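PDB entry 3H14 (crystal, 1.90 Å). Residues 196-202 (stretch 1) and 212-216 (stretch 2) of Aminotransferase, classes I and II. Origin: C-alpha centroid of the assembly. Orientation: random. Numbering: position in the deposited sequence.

Stretch 1 196-202: SFISDEI
Stretch 2 212-216: AVTAL

A carboxylate just past the end of a strand can bind a neighbouring segment by offering its two oxygens to donors on adjacent residues, and the aminotransferase contact between residues 196-202 and 212-216 is a compact example. Only 156 Å² of surface is buried, summed over both sides, yet most of the polar chemistry converges on one side chain.

Stretch 1 begins as an extended strand, 196-200, with phi between -68° and -121° and psi between 111° and 132°. Ser196 (chi1 m) opens it without reaching the other stretch. At Phe197 (phi/psi -96/124) the CA-to-CB bond points toward stretch 2, and chi1 of -167° (t) with chi2 of 81° extends the ring so that Phe197 CE2 lies 4.2 Å from Ala215 CB. The methyl sits at the ring edge, near its plane, so this apolar contact is lateral packing and not a face-on cover. Ile198 (-121/123; chi1 m, chi2 t) follows the strand's alternation, its CA-to-CB bond pointing away.

Ser199 (-107/116) turns its CA-to-CB bond toward stretch 2 and marks the register: its CA is 6.4 Å from the CA of Ala215. Its CB approaches Ala215 CB to 3.7 Å, so the small alanine methyl touches both Phe197 and Ser199. The t rotamer of Ser199 (chi1 -176°) places its hydroxyl for a hydrogen bond within the stretch, from Ser199 OG to Glu201 OE2 at 2.6 Å. Asp200 (-91/111; chi1 t, chi2 -17°) makes no contact across the stretches; its OD1 instead accepts from the backbone N of Ile202 at 3.0 Å, with an angle of 162° at the hydrogen, while OD2 is satisfied elsewhere in the structure.

Glu201 is the centre of the example. The backbone leaves the strand conformation here (-118/23), with CA 7.1 Å from Thr214 CA; the register descends along stretch 2 as stretch 1 advances, so the two run in roughly opposite directions. The CA-to-CB bond points toward stretch 2, and chi1 m (-57°), chi2 t (-169°) and chi3 near -6° carry the carboxylate to Thr214 and Ala215. One oxygen, Glu201 OE1, accepts a hydrogen bond from Thr214 OG1 at 2.7 Å. The other, Glu201 OE2, accepts from the backbone N of Ala215 at 2.8 Å, and the angle of 173° makes that bond nearly linear. Because Ser199 OG also donates to OE2, this oxygen joins a strand hydroxyl to the first amide of the 3-10 segment. Ile202 (-56/-34; chi1 m, chi2 t) then turns out of reach.

The receiving loop is extended through Ala212 (-67/144), Val213 (-115/115; chi1 t, CA-to-CB away) and Thr214 (-73/140), then enters a 3-10 segment at Ala215 (-56/-26) and Leu216 (-61/-22; chi1 m, chi2 t). The CA-to-CB bond of Thr214 points sideways, and its t rotamer (chi1 -177°) serves two ends: besides donating to Glu201, its OG1 accepts a weak hydrogen bond from Leu216 N at 3.4 Å. The carboxylate thus engages consecutive residues just where the loop changes conformation.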

ATOM      1  N   SER A 196       3.842   5.923  19.266  1.00 21.73           N
ATOM      2  CA  SER A 196       2.545   6.258  18.683  1.00 21.26           C
ATOM      3  C   SER A 196       2.282   5.343  17.493  1.00 19.95           C
ATOM      4  O   SER A 196       3.134   5.207  16.640  1.00 21.48           O
ATOM      5  CB  SER A 196       2.523   7.712  18.213  1.00 21.15           C
ATOM      6  OG  SER A 196       2.821   8.575  19.286  1.00 21.34           O
ATOM      7  N   PHE A 197       1.087   4.766  17.457  1.00 19.99           N
ATOM      8  CA  PHE A 197       0.687   3.731  16.531  1.00 19.55           C
ATOM      9  C   PHE A 197      -0.050   4.272  15.327  1.00 19.67           C
ATOM     10  O   PHE A 197      -1.120   4.914  15.432  1.00 19.29           O
ATOM     11  CB  PHE A 197      -0.178   2.704  17.248  1.00 20.14           C
ATOM     12  CG  PHE A 197      -0.392   1.415  16.477  1.00 21.36           C
ATOM     13  CD1 PHE A 197       0.597   0.413  16.478  1.00 23.84           C
ATOM     14  CD2 PHE A 197      -1.562   1.193  15.766  1.00 21.18           C
ATOM     15  CE1 PHE A 197       0.420  -0.781  15.782  1.00 22.93           C
ATOM     16  CE2 PHE A 197      -1.752   0.003  15.051  1.00 21.84           C
ATOM     17  CZ  PHE A 197      -0.752  -1.003  15.064  1.00 21.08           C
ATOM     18  N   ILE A 198       0.487   3.942  14.152  1.00 19.86           N
ATOM     19  CA  ILE A 198      -0.137   4.328  12.881  1.00 18.52           C
ATOM     20  C   ILE A 198      -0.450   3.084  12.073  1.00 19.45           C
ATOM     21  O   ILE A 198       0.454   2.302  11.796  1.00 19.23           O
ATOM     22  CB  ILE A 198       0.776   5.208  12.067  1.00 19.28           C
ATOM     23  CG1 ILE A 198       1.187   6.447  12.857  1.00 18.72           C
ATOM     24  CG2 ILE A 198       0.104   5.580  10.723  1.00 17.94           C
ATOM     25  CD1 ILE A 198       2.164   7.227  12.196  1.00 17.82           C
ATOM     26  N   SER A 199      -1.734   2.921  11.717  1.00 18.76           N
ATOM     27  CA  SER A 199      -2.242   1.774  10.977  1.00 18.58           C
ATOM     28  C   SER A 199      -2.555   2.189   9.542  1.00 19.10           C
ATOM     29  O   SER A 199      -3.420   3.037   9.294  1.00 18.24           O
ATOM     30  CB  SER A 199      -3.490   1.222  11.651  1.00 18.03           C
ATOM     31  OG  SER A 199      -3.994   0.049  11.039  1.00 19.14           O
ATOM     32  N   ASP A 200      -1.816   1.587   8.604  1.00 19.50           N
ATOM     33  CA  ASP A 200      -1.988   1.823   7.169  1.00 19.60           C
ATOM     34  C   ASP A 200      -2.998   0.774   6.687  1.00 19.63           C
ATOM     35  O   ASP A 200      -2.736  -0.433   6.690  1.00 20.73           O
ATOM     36  CB  ASP A 200      -0.625   1.735   6.452  1.00 19.98           C
ATOM     37  CG  ASP A 200      -0.727   1.883   4.925  1.00 20.77           C
ATOM     38  OD1 ASP A 200      -1.840   1.728   4.381  1.00 23.10           O
ATOM     39  OD2 ASP A 200       0.315   2.116   4.269  1.00 22.52           O
ATOM     40  N   GLU A 201      -4.181   1.243   6.324  1.00 19.66           N
ATOM     41  CA  GLU A 201      -5.319   0.397   5.986  1.00 19.10           C
ATOM     42  C   GLU A 201      -5.720   0.663   4.521  1.00 18.77           C
ATOM     43  O   GLU A 201      -6.838   0.370   4.095  1.00 18.39           O
ATOM     44  CB  GLU A 201      -6.451   0.629   6.993  1.00 19.63           C
ATOM     45  CG  GLU A 201      -5.943   0.355   8.426  1.00 19.57           C
ATOM     46  CD  GLU A 201      -6.976   0.287   9.543  1.00 21.13           C
ATOM     47  OE1 GLU A 201      -8.195   0.568   9.336  1.00 21.49           O
ATOM     48  OE2 GLU A 201      -6.519  -0.039  10.675  1.00 22.08           O
ATOM     49  N   ILE A 202      -4.756   1.176   3.758  1.00 17.95           N
ATOM     50  CA  ILE A 202      -4.966   1.619   2.373  1.00 18.71           C
ATOM     51  C   ILE A 202      -5.535   0.507   1.479  1.00 19.14           C
ATOM     52  O   ILE A 202      -6.364   0.766   0.607  1.00 18.96           O
ATOM     53  CB  ILE A 202      -3.631   2.253   1.841  1.00 19.06           C
ATOM     54  CG1 ILE A 202      -3.505   3.644   2.483  1.00 19.02           C
ATOM     55  CG2 ILE A 202      -3.521   2.353   0.251  1.00 19.44           C
ATOM     56  CD1 ILE A 202      -2.156   4.270   2.400  1.00 20.51           C
ATOM     57  N   ALA A 212     -10.100  -8.070   6.921  1.00 26.02           N
ATOM     58  CA  ALA A 212      -9.220  -6.995   7.369  1.00 25.42           C
ATOM     59  C   ALA A 212      -9.723  -6.525   8.714  1.00 25.06           C
ATOM     60  O   ALA A 212     -10.935  -6.558   8.980  1.00 25.31           O
ATOM     61  CB  ALA A 212      -9.179  -5.830   6.364  1.00 25.04           C
ATOM     62  N   VAL A 213      -8.784  -6.163   9.584  1.00 24.65           N
ATOM     63  CA  VAL A 213      -9.116  -5.659  10.916  1.00 24.13           C
ATOM     64  C   VAL A 213      -8.682  -4.207  11.042  1.00 23.65           C
ATOM     65  O   VAL A 213      -7.508  -3.931  10.996  1.00 23.17           O
ATOM     66  CB  VAL A 213      -8.433  -6.469  12.041  1.00 24.57           C
ATOM     67  CG1 VAL A 213      -8.894  -5.941  13.388  1.00 24.48           C
ATOM     68  CG2 VAL A 213      -8.754  -7.969  11.917  1.00 23.64           C
ATOM     69  N   THR A 214      -9.625  -3.278  11.205  1.00 23.98           N
ATOM     70  CA  THR A 214      -9.238  -1.893  11.452  1.00 24.06           C
ATOM     71  C   THR A 214      -8.695  -1.778  12.866  1.00 24.59           C
ATOM     72  O   THR A 214      -9.200  -2.416  13.778  1.00 24.20           O
ATOM     73  CB  THR A 214     -10.370  -0.848  11.213  1.00 23.93           C
ATOM     74  OG1 THR A 214      -9.837   0.463  11.420  1.00 24.92           O
ATOM     75  CG2 THR A 214     -11.533  -1.007  12.160  1.00 24.67           C
ATOM     76  N   ALA A 215      -7.629  -0.995  13.029  1.00 24.60           N
ATOM     77  CA  ALA A 215      -7.075  -0.707  14.342  1.00 25.10           C
ATOM     78  C   ALA A 215      -8.113  -0.119  15.286  1.00 25.67           C
ATOM     79  O   ALA A 215      -7.990  -0.277  16.497  1.00 26.24           O
ATOM     80  CB  ALA A 215      -5.905   0.228  14.235  1.00 24.29           C
ATOM     81  N   LEU A 216      -9.134   0.532  14.731  1.00 26.01           N
ATOM     82  CA  LEU A 216     -10.276   1.062  15.517  1.00 26.81           C
ATOM     83  C   LEU A 216     -11.084  -0.009  16.273  1.00 27.71           C
ATOM     84  O   LEU A 216     -11.741   0.297  17.240  1.00 29.14           O
ATOM     85  CB  LEU A 216     -11.187   1.882  14.607  1.00 25.77           C
ATOM     86  CG  LEU A 216     -10.442   3.032  13.905  1.00 25.92           C
ATOM     87  CD1 LEU A 216     -11.389   3.810  13.042  1.00 26.61           C
ATOM     88  CD2 LEU A 216      -9.801   3.966  14.915  1.00 27.68           C
TER